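Local coordinates for acetyltransferase PA1377 (Pseudomonas aeruginosa, PDB 2VI7), which probably transfers an acetyl group to an amine, as a putative GNAT-family N-acetyltransferase, at residues E19-T22 and A23-D27; L111-A114 and D115-N119; T129-A132 and P133-A136; L135-Y138 and R139-F143. All coordinates share one frame; numbering follows the deposited sequence.

How the contacts relate
The four contacts are local ones, each within a helix or at one of its ends, and they come in order along the chain, the last two overlapping. Contact 1 lies on helix 18-25, and contact 2 closes helix 102-117 on the opposite side of the chain's centre, about 27 Å away between centres. Contacts 3 and 4 share helix 132-140, one at its start and the other at its end, with centres about 9 Å apart and Leu135 and Ala136 in common. Contacts 2 and 4 touch where Leu111 packs against Phe141 and Phe143. Together they mark helices that flank the mixed sheet of the GNAT fold, contacts 2 and 4 lying where two of them meet.

Contact 1. Residues E19-T22 and A23-D27; sequences EGLT and ALYND
Leu21 reaches along its helix with one methyl, CD1, which lies 3.9 Å from CD2 of Leu24 and equally 3.9 Å from CE1 of Tyr25. Both neighbours are met at a slant, so that the end of Leu21 rests between a leucine branch and a corner of an aromatic ring. The chi1 of 179° sets CG of Leu21 opposite the backbone N and lets the branch run forward to the next turn. In Tyr25, CG stands beside its own backbone N, which brings the ring back toward Leu21, CE1 also coming within 4.0 Å of Leu21 CG. These side chains form the inner face of helix 18-25, an early helix of the GNAT fold: Leu21, Leu24 and Tyr25 all touch Ser72 of strand 68-77, while Arg45 of helix 42-49 packs on Leu21 and Tyr25. The backbone beneath them is regular, with Tyr25 N bonded to Leu21 O at 3.2 Å and Leu24 N to Gly20 O at 3.0 Å. The bond from Asn26 N to Thr22 O is weak, its angle at the hydrogen only 125°. Thr22 turns its hydroxyl back to the carbonyl of Val18, one turn earlier, whereas OD1 of Asn26 accepts from the backbone N of Gln40.

Contact 2. Residues L111-A114 and D115-N119; sequences LDIA and DNWMN
Asp112 and Asn116, one helical turn apart, are joined by a short side-chain hydrogen bond from Asn116 ND2 to Asp112 OD2, 2.6 Å long. Asn116 can be followed outward. Its CB sits 3.4 Å from Asp112 O, the carbonyl that also accepts the backbone N of Asn116. CG, held beside the backbone N by a chi1 of -55°, lies 3.7 Å from Asp112 OD2, and ND2 at the tip completes the bond. The carboxylate oxygen lies only 4° out of the amide plane and is approached nearly along its C-O bond, although the two flat groups are turned 62° against each other.

The Asp112 and Trp117 side chains lie side by side and point the same way, the carboxylate standing nearly upright to the indole plane. Asp112 O lies at the ring's edge, in its plane, 3.5 Å from Trp117 CD1. Ile113 meets the next two residues with separate branches: its CD1 faces Trp117 CD1, and its CG2 faces CE of Met118, whose extended chain crosses Ile113 at a slant.

Ile113 O accepts two backbone donors, Trp117 N and Met118 N, the latter at 2.8 Å and nearly in line with the carbonyl. This is a wider pi-type turn at the C-terminal end of helix 102-117, the helix of the beta-alpha-beta unit between strands 86-95 and 122-128. Acidic Asp112 and Asp115 lie in the last turns, where the helix dipole would be expected to disfavour negative charge; the Asn116 amide N-H probably stabilises the Asp112 carboxylate by hydrogen bonding, and a salt bridge to Arg167 would balance Asp115.

Contact 3. Residues T129-A132 and P133-A136; sequences TDNA and PALA
This is a helix N-terminus, formed where the loop after strand 122-128 turns into helix 132-140, with Asn131 at the N-cap position. The first backbone bonds of the helix run from Leu135 N to Asn131 O, at 3.1 Å and in the carbonyl plane, and from Ala136 N to Ala132 O, at 2.9 Å and almost straight on to the carbonyl. Asn131 folds its side chain over the first turn. With CG anti to the backbone N (chi1 -169°), the amide lies beside the residues that follow: the side chain crosses that of Pro133 at about a right angle, OD1 lying 3.5 Å from Pro133 CG, while ND2 rests 3.3 Å from the methyl of Ala134. Pro133 is well placed in the first turn, where the missing N-H of a proline costs the helix no bond. The loop before the helix is tied down by a salt bridge from Asp130 to Arg155 and by backbone bonding of Thr129 with Asp161. Leu135 turns to strand 158-168, where Tyr163 and Met165 receive it, so the helix start lies against that strand.

Contact 4. Residues L135-Y138 and R139-F143; sequences LALY and RKFGF. With SO4 (sulfate ion), chain E.
A Schellman motif ends helix 132-140, with Gly142 as its C-prime residue: Phe143 N bonds to Tyr138 O at 2.9 Å, and Gly142 N bonds to Arg139 O. Gly142 has a positive phi of 91°, at which a side chain would run into the preceding carbonyl. Tyr138 O also lies at the edge of the Phe143 ring, in its plane and 3.2 Å from CD1, while the CB atoms of Tyr138 and Phe143 touch at 4.0 Å.

Leu137 and Phe141 lie side by side and point the same way, CD1 of Leu137 coming 3.6 Å from CE1 of the ring. Leu137 O, besides accepting the backbone N of Phe141, sits in the plane of that ring at its edge. Phe141 packs on Leu107 and Leu111 of helix 102-117, and the hydroxyl of Tyr138 bonds to the backbone N of Val93.

On another side of the helix, Arg139 stretches out from CG to NE and crosses Leu135 at a slant. The methyl CD2 of Leu135 covers one face of the guanidinium, toward its rim, 3.4 Å from NE. At the edge, NE donates to O1 of a sulfate ion at 2.9 Å, and NH2 adds a weak bond to the same oxygen. The ion, probably from the crystallisation liquor, is also bonded to Thr145 OG1. The guanidinium thus combines hydrogen bonds at its edge with an apolar contact on its face, and the sulfate would be expected to balance its positive charge.

Contact 1. Residues E19-T22 and A23-D27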
loop_
_atom_site.group_PDB
_atom_site.type_symbol
_atom_site.label_atom_id
_atom_site.label_comp_id
_atom_site.label_asym_id
_atom_site.label_seq_id
_atom_site.Cartn_x
_atom_site.Cartn_y
_atom_site.Cartn_z
ATOM N N GLU A 19 -12.228 6.225 22.904
ATOM C CA GLU A 19 -11.998 5.393 24.077
ATOM C C GLU A 19 -12.410 3.946 23.812
ATOM O O GLU A 19 -11.664 3.016 24.121
ATOM C CB GLU A 19 -12.763 5.939 25.289
ATOM C CG GLU A 19 -12.126 5.552 26.625
ATOM C CD GLU A 19 -12.925 6.033 27.834
ATOM O OE1 GLU A 19 -13.287 7.236 27.869
ATOM O OE2 GLU A 19 -13.175 5.203 28.744
ATOM N N GLY A 20 -13.596 3.766 23.235
ATOM C CA GLY A 20 -14.087 2.432 22.936
ATOM C C GLY A 20 -13.304 1.729 21.840
ATOM O O GLY A 20 -13.097 0.513 21.896
ATOM N N LEU A 21 -12.871 2.490 20.836
ATOM C CA LEU A 21 -12.105 1.919 19.733
ATOM C C LEU A 21 -10.737 1.434 20.224
ATOM O O LEU A 21 -10.245 0.383 19.807
ATOM C CB LEU A 21 -11.910 2.953 18.617
ATOM C CG LEU A 21 -11.097 2.376 17.458
ATOM C CD1 LEU A 21 -11.929 1.325 16.741
ATOM C CD2 LEU A 21 -10.689 3.466 16.507
ATOM N N THR A 22 -10.132 2.219 21.109
ATOM C CA THR A 22 -8.839 1.898 21.688
ATOM C C THR A 22 -8.933 0.589 22.463
ATOM O O THR A 22 -8.049 -0.261 22.376
ATOM C CB THR A 22 -8.393 3.008 22.631
ATOM O OG1 THR A 22 -8.248 4.222 21.890
ATOM C CG2 THR A 22 -7.070 2.681 23.233
ATOM N N ALA A 23 -10.014 0.435 23.217
ATOM C CA ALA A 23 -10.240 -0.776 23.992
ATOM C C ALA A 23 -10.391 -1.967 23.053
ATOM O O ALA A 23 -9.919 -3.068 23.353
ATOM C CB ALA A 23 -11.491 -0.629 24.841
ATOM N N LEU A 24 -11.056 -1.746 21.923
ATOM C CA LEU A 24 -11.270 -2.804 20.938
ATOM C C LEU A 24 -9.944 -3.441 20.521
ATOM O O LEU A 24 -9.777 -4.657 20.564
ATOM C CB LEU A 24 -11.973 -2.246 19.695
ATOM C CG LEU A 24 -12.147 -3.233 18.532
ATOM C CD1 LEU A 24 -13.138 -4.323 18.939
ATOM C CD2 LEU A 24 -12.621 -2.488 17.281
ATOM N N TYR A 25 -8.999 -2.599 20.125
ATOM C CA TYR A 25 -7.694 -3.058 19.684
ATOM C C TYR A 25 -6.798 -3.550 20.813
ATOM O O TYR A 25 -5.787 -4.209 20.562
ATOM C CB TYR A 25 -7.014 -1.937 18.899
ATOM C CG TYR A 25 -7.706 -1.648 17.582
ATOM C CD1 TYR A 25 -7.758 -0.354 17.063
ATOM C CD2 TYR A 25 -8.307 -2.677 16.850
ATOM C CE1 TYR A 25 -8.395 -0.090 15.843
ATOM C CE2 TYR A 25 -8.943 -2.428 15.637
ATOM C CZ TYR A 25 -8.983 -1.134 15.137
ATOM O OH TYR A 25 -9.593 -0.886 13.927
ATOM N N ASN A 26 -7.167 -3.240 22.056
ATOM C CA ASN A 26 -6.382 -3.684 23.199
ATOM C C ASN A 26 -6.660 -5.153 23.494
ATOM O O ASN A 26 -6.022 -5.743 24.359
ATOM C CB ASN A 26 -6.658 -2.813 24.435
ATOM C CG ASN A 26 -5.816 -1.535 24.455
ATOM O OD1 ASN A 26 -5.128 -1.205 23.480
ATOM N ND2 ASN A 26 -5.875 -0.806 25.566
ATOM N N ASP A 27 -7.617 -5.740 22.782
ATOM C CA ASP A 27 -7.907 -7.161 22.946
ATOM C C ASP A 27 -6.978 -7.834 21.934
ATOM O O ASP A 27 -7.152 -7.678 20.725
ATOM C CB ASP A 27 -9.369 -7.478 22.603
ATOM C CG ASP A 27 -9.707 -8.967 22.765
ATOM O OD1 ASP A 27 -8.771 -9.795 22.856
ATOM O OD2 ASP A 27 -10.912 -9.310 22.790
#

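Contact 2. Residues L111-A114 and D115-N119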
loop_
_atom_site.group_PDB
_atom_site.type_symbol
_atom_site.label_atom_id
_atom_site.label_comp_id
_atom_site.label_asym_id
_atom_site.label_seq_id
_atom_site.Cartn_x
_atom_site.Cartn_y
_atom_site.Cartn_z
ATOM N N LEU A 111 -19.245 -1.501 1.706
ATOM C CA LEU A 111 -19.400 -1.840 0.297
ATOM C C LEU A 111 -20.566 -1.087 -0.332
ATOM O O LEU A 111 -20.571 -0.852 -1.538
ATOM C CB LEU A 111 -19.593 -3.348 0.143
ATOM C CG LEU A 111 -18.373 -4.166 0.557
ATOM C CD1 LEU A 111 -18.631 -5.647 0.358
ATOM C CD2 LEU A 111 -17.177 -3.707 -0.255
ATOM N N ASP A 112 -21.554 -0.727 0.486
ATOM C CA ASP A 112 -22.700 0.041 0.014
ATOM C C ASP A 112 -22.171 1.433 -0.341
ATOM O O ASP A 112 -22.524 2.003 -1.375
ATOM C CB ASP A 112 -23.762 0.171 1.112
ATOM C CG ASP A 112 -24.919 1.102 0.705
ATOM O OD1 ASP A 112 -25.311 1.983 1.509
ATOM O OD2 ASP A 112 -25.435 0.951 -0.423
ATOM N N ILE A 113 -21.316 1.969 0.527
ATOM C CA ILE A 113 -20.717 3.279 0.314
ATOM C C ILE A 113 -19.804 3.249 -0.912
ATOM O O ILE A 113 -19.809 4.173 -1.728
ATOM C CB ILE A 113 -19.869 3.712 1.531
ATOM C CG1 ILE A 113 -20.752 3.867 2.769
ATOM C CG2 ILE A 113 -19.134 5.005 1.210
ATOM C CD1 ILE A 113 -21.817 4.939 2.649
ATOM N N ALA A 114 -19.021 2.178 -1.023
ATOM C CA ALA A 114 -18.088 2.006 -2.122
ATOM C C ALA A 114 -18.811 1.886 -3.453
ATOM O O ALA A 114 -18.424 2.517 -4.435
ATOM C CB ALA A 114 -17.226 0.763 -1.879
ATOM N N ASP A 115 -19.876 1.091 -3.477
ATOM C CA ASP A 115 -20.633 0.873 -4.704
ATOM C C ASP A 115 -21.572 1.996 -5.094
ATOM O O ASP A 115 -21.490 2.536 -6.190
ATOM C CB ASP A 115 -21.497 -0.394 -4.623
ATOM C CG ASP A 115 -20.705 -1.651 -4.378
ATOM O OD1 ASP A 115 -19.467 -1.622 -4.505
ATOM O OD2 ASP A 115 -21.342 -2.680 -4.063
ATOM N N ASN A 116 -22.472 2.339 -4.184
ATOM C CA ASN A 116 -23.501 3.322 -4.472
ATOM C C ASN A 116 -23.223 4.787 -4.273
ATOM O O ASN A 116 -23.946 5.622 -4.805
ATOM C CB ASN A 116 -24.767 2.919 -3.723
ATOM C CG ASN A 116 -25.187 1.506 -4.054
ATOM O OD1 ASN A 116 -25.320 1.152 -5.229
ATOM N ND2 ASN A 116 -25.385 0.686 -3.030
ATOM N N TRP A 117 -22.180 5.118 -3.533
ATOM C CA TRP A 117 -21.886 6.514 -3.325
ATOM C C TRP A 117 -20.542 6.907 -3.909
ATOM O O TRP A 117 -20.432 7.940 -4.564
ATOM C CB TRP A 117 -21.976 6.830 -1.838
ATOM C CG TRP A 117 -23.317 6.459 -1.295
ATOM C CD1 TRP A 117 -23.742 5.212 -0.933
ATOM C CD2 TRP A 117 -24.439 7.331 -1.115
ATOM N NE1 TRP A 117 -25.059 5.253 -0.540
ATOM C CE2 TRP A 117 -25.512 6.541 -0.641
ATOM C CE3 TRP A 117 -24.642 8.706 -1.308
ATOM C CZ2 TRP A 117 -26.773 7.080 -0.356
ATOM C CZ3 TRP A 117 -25.898 9.245 -1.022
ATOM C CH2 TRP A 117 -26.948 8.429 -0.550
ATOM N N MET A 118 -19.523 6.088 -3.700
ATOM C CA MET A 118 -18.213 6.417 -4.237
ATOM C C MET A 118 -18.078 5.908 -5.659
ATOM O O MET A 118 -17.263 6.415 -6.429
ATOM C CB MET A 118 -17.100 5.809 -3.382
ATOM C CG MET A 118 -16.892 6.435 -2.013
ATOM S SD MET A 118 -15.468 5.667 -1.238
ATOM C CE MET A 118 -15.397 6.498 0.327
ATOM N N ASN A 119 -18.881 4.901 -5.993
ATOM C CA ASN A 119 -18.871 4.285 -7.319
ATOM C C ASN A 119 -17.469 3.740 -7.629
ATOM O O ASN A 119 -16.930 3.951 -8.716
ATOM C CB ASN A 119 -19.321 5.316 -8.372
ATOM C CG ASN A 119 -19.684 4.686 -9.721
ATOM O OD1 ASN A 119 -20.325 3.635 -9.782
ATOM N ND2 ASN A 119 -19.294 5.350 -10.805
#

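Contact 3. Residues T129-A132 and P133-A136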
loop_
_atom_site.group_PDB
_atom_site.type_symbol
_atom_site.label_atom_id
_atom_site.label_comp_id
_atom_site.label_asym_id
_atom_site.label_seq_id
_atom_site.Cartn_x
_atom_site.Cartn_y
_atom_site.Cartn_z
ATOM N N THR A 129 -3.814 -15.979 5.785
ATOM C CA THR A 129 -4.187 -17.236 5.127
ATOM C C THR A 129 -4.892 -18.296 5.968
ATOM O O THR A 129 -5.602 -19.147 5.422
ATOM C CB THR A 129 -2.975 -17.927 4.464
ATOM O OG1 THR A 129 -1.999 -18.245 5.460
ATOM C CG2 THR A 129 -2.365 -17.039 3.415
ATOM N N ASP A 130 -4.721 -18.253 7.285
ATOM C CA ASP A 130 -5.353 -19.248 8.150
ATOM C C ASP A 130 -6.590 -18.736 8.888
ATOM O O ASP A 130 -7.121 -19.424 9.765
ATOM C CB ASP A 130 -4.325 -19.787 9.152
ATOM C CG ASP A 130 -3.869 -18.737 10.160
ATOM O OD1 ASP A 130 -4.203 -17.544 9.986
ATOM O OD2 ASP A 130 -3.167 -19.110 11.131
ATOM N N ASN A 131 -7.052 -17.532 8.540
ATOM C CA ASN A 131 -8.243 -16.952 9.171
ATOM C C ASN A 131 -9.458 -17.326 8.322
ATOM O O ASN A 131 -9.910 -16.544 7.492
ATOM C CB ASN A 131 -8.111 -15.429 9.255
ATOM C CG ASN A 131 -9.186 -14.788 10.128
ATOM O OD1 ASN A 131 -10.136 -15.445 10.563
ATOM N ND2 ASN A 131 -9.041 -13.490 10.381
ATOM N N ALA A 132 -9.971 -18.534 8.552
ATOM C CA ALA A 132 -11.108 -19.074 7.817
ATOM C C ALA A 132 -12.399 -18.264 7.892
ATOM O O ALA A 132 -13.000 -17.960 6.863
ATOM C CB ALA A 132 -11.359 -20.505 8.245
ATOM N N PRO A 133 -12.878 -17.941 9.101
ATOM C CA PRO A 133 -14.113 -17.151 9.115
ATOM C C PRO A 133 -14.031 -15.822 8.332
ATOM O O PRO A 133 -14.980 -15.450 7.645
ATOM C CB PRO A 133 -14.384 -16.942 10.613
ATOM C CG PRO A 133 -13.080 -17.287 11.287
ATOM C CD PRO A 133 -12.529 -18.394 10.454
ATOM N N ALA A 134 -12.907 -15.113 8.427
ATOM C CA ALA A 134 -12.759 -13.844 7.714
ATOM C C ALA A 134 -12.767 -14.080 6.207
ATOM O O ALA A 134 -13.389 -13.336 5.455
ATOM C CB ALA A 134 -11.463 -13.154 8.125
ATOM N N LEU A 135 -12.071 -15.123 5.776
ATOM C CA LEU A 135 -11.989 -15.465 4.362
ATOM C C LEU A 135 -13.377 -15.775 3.825
ATOM O O LEU A 135 -13.715 -15.413 2.696
ATOM C CB LEU A 135 -11.099 -16.695 4.172
ATOM C CG LEU A 135 -9.987 -16.694 3.124
ATOM C CD1 LEU A 135 -9.459 -18.116 3.006
ATOM C CD2 LEU A 135 -10.485 -16.184 1.776
ATOM N N ALA A 136 -14.166 -16.469 4.640
ATOM C CA ALA A 136 -15.521 -16.846 4.271
ATOM C C ALA A 136 -16.370 -15.590 4.150
ATOM O O ALA A 136 -17.209 -15.486 3.256
ATOM C CB ALA A 136 -16.112 -17.793 5.325
#

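Contact 4. Residues L135-Y138 and R139-F143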
loop_
_atom_site.group_PDB
_atom_site.type_symbol
_atom_site.label_atom_id
_atom_site.label_comp_id
_atom_site.label_asym_id
_atom_site.label_seq_id
_atom_site.Cartn_x
_atom_site.Cartn_y
_atom_site.Cartn_z
ATOM N N LEU A 135 -12.071 -15.123 5.776
ATOM C CA LEU A 135 -11.989 -15.465 4.362
ATOM C C LEU A 135 -13.377 -15.775 3.825
ATOM O O LEU A 135 -13.715 -15.413 2.696
ATOM C CB LEU A 135 -11.099 -16.695 4.172
ATOM C CG LEU A 135 -9.987 -16.694 3.124
ATOM C CD1 LEU A 135 -9.459 -18.116 3.006
ATOM C CD2 LEU A 135 -10.485 -16.184 1.776
ATOM N N ALA A 136 -14.166 -16.469 4.640
ATOM C CA ALA A 136 -15.521 -16.846 4.271
ATOM C C ALA A 136 -16.370 -15.590 4.150
ATOM O O ALA A 136 -17.209 -15.486 3.256
ATOM C CB ALA A 136 -16.112 -17.793 5.325
ATOM N N LEU A 137 -16.139 -14.638 5.050
ATOM C CA LEU A 137 -16.872 -13.376 5.049
ATOM C C LEU A 137 -16.581 -12.545 3.790
ATOM O O LEU A 137 -17.502 -12.075 3.122
ATOM C CB LEU A 137 -16.524 -12.558 6.302
ATOM C CG LEU A 137 -17.084 -11.130 6.351
ATOM C CD1 LEU A 137 -18.591 -11.181 6.392
ATOM C CD2 LEU A 137 -16.567 -10.402 7.573
ATOM N N TYR A 138 -15.304 -12.372 3.469
ATOM C CA TYR A 138 -14.913 -11.597 2.305
ATOM C C TYR A 138 -15.372 -12.276 1.024
ATOM O O TYR A 138 -15.759 -11.609 0.073
ATOM C CB TYR A 138 -13.399 -11.385 2.309
ATOM C CG TYR A 138 -12.902 -10.738 3.597
ATOM C CD1 TYR A 138 -13.623 -9.710 4.205
ATOM C CD2 TYR A 138 -11.713 -11.152 4.205
ATOM C CE1 TYR A 138 -13.179 -9.111 5.386
ATOM C CE2 TYR A 138 -11.253 -10.553 5.391
ATOM C CZ TYR A 138 -11.996 -9.535 5.976
ATOM O OH TYR A 138 -11.575 -8.949 7.151
ATOM N N ARG A 139 -15.332 -13.603 0.997
ATOM C CA ARG A 139 -15.784 -14.347 -0.180
ATOM C C ARG A 139 -17.298 -14.196 -0.337
ATOM O O ARG A 139 -17.806 -14.143 -1.452
ATOM C CB ARG A 139 -15.424 -15.827 -0.052
ATOM C CG ARG A 139 -13.981 -16.123 -0.362
ATOM C CD ARG A 139 -13.644 -17.569 -0.089
ATOM N NE ARG A 139 -12.299 -17.901 -0.554
ATOM C CZ ARG A 139 -11.660 -19.022 -0.241
ATOM N NH1 ARG A 139 -12.236 -19.921 0.544
ATOM N NH2 ARG A 139 -10.450 -19.254 -0.721
ATOM N N LYS A 140 -18.011 -14.140 0.782
ATOM C CA LYS A 140 -19.457 -13.962 0.766
ATOM C C LYS A 140 -19.805 -12.654 0.050
ATOM O O LYS A 140 -20.811 -12.576 -0.656
ATOM C CB LYS A 140 -19.993 -13.907 2.198
ATOM C CG LYS A 140 -21.380 -13.297 2.318
ATOM C CD LYS A 140 -21.793 -13.102 3.763
ATOM C CE LYS A 140 -22.980 -12.147 3.875
ATOM N NZ LYS A 140 -24.141 -12.540 3.017
ATOM N N PHE A 141 -18.969 -11.631 0.236
ATOM C CA PHE A 141 -19.197 -10.318 -0.373
ATOM C C PHE A 141 -18.561 -10.078 -1.738
ATOM O O PHE A 141 -18.426 -8.935 -2.162
ATOM C CB PHE A 141 -18.769 -9.189 0.584
ATOM C CG PHE A 141 -19.751 -8.932 1.709
ATOM C CD1 PHE A 141 -19.658 -9.628 2.918
ATOM C CD2 PHE A 141 -20.810 -8.038 1.535
ATOM C CE1 PHE A 141 -20.608 -9.440 3.933
ATOM C CE2 PHE A 141 -21.769 -7.844 2.547
ATOM C CZ PHE A 141 -21.670 -8.545 3.745
ATOM N N GLY A 142 -18.166 -11.153 -2.415
ATOM C CA GLY A 142 -17.583 -11.031 -3.738
ATOM C C GLY A 142 -16.080 -10.879 -3.867
ATOM O O GLY A 142 -15.586 -10.711 -4.983
ATOM N N PHE A 143 -15.341 -10.913 -2.762
ATOM C CA PHE A 143 -13.889 -10.780 -2.866
ATOM C C PHE A 143 -13.289 -12.088 -3.352
ATOM O O PHE A 143 -13.707 -13.172 -2.947
ATOM C CB PHE A 143 -13.245 -10.426 -1.522
ATOM C CG PHE A 143 -13.475 -9.010 -1.086
ATOM C CD1 PHE A 143 -14.666 -8.645 -0.463
ATOM C CD2 PHE A 143 -12.496 -8.038 -1.290
ATOM C CE1 PHE A 143 -14.883 -7.330 -0.044
ATOM C CE2 PHE A 143 -12.703 -6.716 -0.875
ATOM C CZ PHE A 143 -13.904 -6.360 -0.247
HETATM S S SO4 E . -11.138 -17.415 -4.062
HETATM O O1 SO4 E . -10.830 -16.747 -2.786
HETATM O O2 SO4 E . -10.843 -16.511 -5.192
HETATM O O3 SO4 E . -10.319 -18.647 -4.199
HETATM O O4 SO4 E . -12.571 -17.728 -4.050
#